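Local coordinates for Rho GTPase-activating protein 5 (Homo sapiens, PDB 5U4V) that probably stimulates GTP hydrolysis by Rho-family GTPases through its GAP domain and also carries pseudoGTPase domains, at residues R128-G131 with Q132-A135. Sequence-based numbering, arbitrary orientation.
Sequences RHQG and QQLA
Q133 reaches back along the outer side of helix 124-138 toward H129, one turn earlier. Its CB rests against the carbonyl oxygens of H129 and Q130. CG lies beyond the first of these, 3.5 Å from H129 O, the same oxygen that accepts the Q133 backbone N-H at 3.1 Å. With CG anti to the carbonyl carbon (chi1 -74°) and the chain extended beyond it, the amide is carried out to the imidazole. There CD lies 3.8 Å from H129 CE1 and the tip nitrogen NE2 3.7 Å from the same carbon, in van der Waals contact. The two side chains cross at a slant, ring and amide planes 42° apart. OE1, on the other branch, turns toward Q130, whose side chain runs alongside in the same direction. Bent at chi2, Q130 brings its NE2 into the plane of the H129 ring at its edge and gives ND1 a weak hydrogen bond of 3.3 Å.

The helix belongs to a pseudoGTPase domain with the G-domain fold of the P-loop NTPase clan, where it forms the beta-alpha-beta crossover from strand 109-114 to the parallel edge strand 142-145. Four successive i to i+4 bonds run from Q132 N to R128 O through A135 N to G131 O, the last at 2.7 Å. Whereas H129 and Q133 sit on the exposed side, A135 packs on L111 and F142 of the sheet, and L134 reaches I84 of helix 78-96. R128 extends toward the sheet, where its NH1 forms a salt bridge with D144; NH2 passes Q132 OE1 at 4.3 Å, the oxygen near the guanidinium plane at its edge.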
# COMPACT_ATOMS: atom_id res chain seq x y z
N ARG A 128 -13.63 -7.43 -2.13
CA ARG A 128 -13.08 -7.76 -0.80
C ARG A 128 -12.61 -9.21 -0.75
O ARG A 128 -11.52 -9.48 -0.25
CB ARG A 128 -14.10 -7.55 0.33
CG ARG A 128 -14.09 -6.15 0.93
CD ARG A 128 -14.45 -6.14 2.44
NE ARG A 128 -13.35 -6.67 3.26
CZ ARG A 128 -13.22 -6.54 4.59
NH1 ARG A 128 -14.14 -5.92 5.31
NH2 ARG A 128 -12.16 -7.06 5.18
N HIS A 129 -13.42 -10.13 -1.29
CA HIS A 129 -13.06 -11.53 -1.26
C HIS A 129 -11.80 -11.84 -2.07
O HIS A 129 -10.91 -12.56 -1.59
CB HIS A 129 -14.22 -12.40 -1.73
CG HIS A 129 -13.96 -13.86 -1.62
ND1 HIS A 129 -13.40 -14.59 -2.65
CD2 HIS A 129 -14.16 -14.73 -0.60
CE1 HIS A 129 -13.29 -15.85 -2.27
NE2 HIS A 129 -13.73 -15.96 -1.03
N GLN A 130 -11.70 -11.31 -3.28
CA GLN A 130 -10.51 -11.57 -4.08
C GLN A 130 -9.29 -10.82 -3.56
O GLN A 130 -8.16 -11.35 -3.61
CB GLN A 130 -10.77 -11.28 -5.56
CG GLN A 130 -11.87 -12.12 -6.20
CD GLN A 130 -11.45 -13.56 -6.46
OE1 GLN A 130 -10.66 -13.84 -7.36
NE2 GLN A 130 -12.00 -14.48 -5.67
N GLY A 131 -9.53 -9.62 -3.02
CA GLY A 131 -8.43 -8.88 -2.43
C GLY A 131 -7.90 -9.59 -1.18
O GLY A 131 -6.69 -9.61 -0.93
N GLN A 132 -8.82 -10.16 -0.40
CA GLN A 132 -8.46 -10.88 0.81
C GLN A 132 -7.71 -12.18 0.54
O GLN A 132 -6.89 -12.59 1.33
CB GLN A 132 -9.70 -11.12 1.66
CG GLN A 132 -9.40 -11.64 3.06
CD GLN A 132 -8.51 -10.69 3.85
OE1 GLN A 132 -8.84 -9.53 4.06
NE2 GLN A 132 -7.38 -11.19 4.28
N GLN A 133 -8.00 -12.83 -0.58
CA GLN A 133 -7.23 -14.00 -0.98
C GLN A 133 -5.85 -13.60 -1.49
O GLN A 133 -4.85 -14.28 -1.24
CB GLN A 133 -7.97 -14.83 -2.01
CG GLN A 133 -9.14 -15.62 -1.44
CD GLN A 133 -9.64 -16.71 -2.39
OE1 GLN A 133 -9.55 -16.57 -3.61
NE2 GLN A 133 -10.19 -17.80 -1.83
N LEU A 134 -5.80 -12.46 -2.19
CA LEU A 134 -4.52 -11.93 -2.60
C LEU A 134 -3.72 -11.59 -1.34
O LEU A 134 -2.55 -11.98 -1.23
CB LEU A 134 -4.67 -10.73 -3.53
CG LEU A 134 -3.33 -10.11 -3.95
CD1 LEU A 134 -2.41 -11.17 -4.56
CD2 LEU A 134 -3.45 -8.91 -4.91
N ALA A 135 -4.36 -10.90 -0.40
CA ALA A 135 -3.70 -10.53 0.87
C ALA A 135 -3.21 -11.76 1.60
O ALA A 135 -2.08 -11.79 2.11
CB ALA A 135 -4.66 -9.75 1.75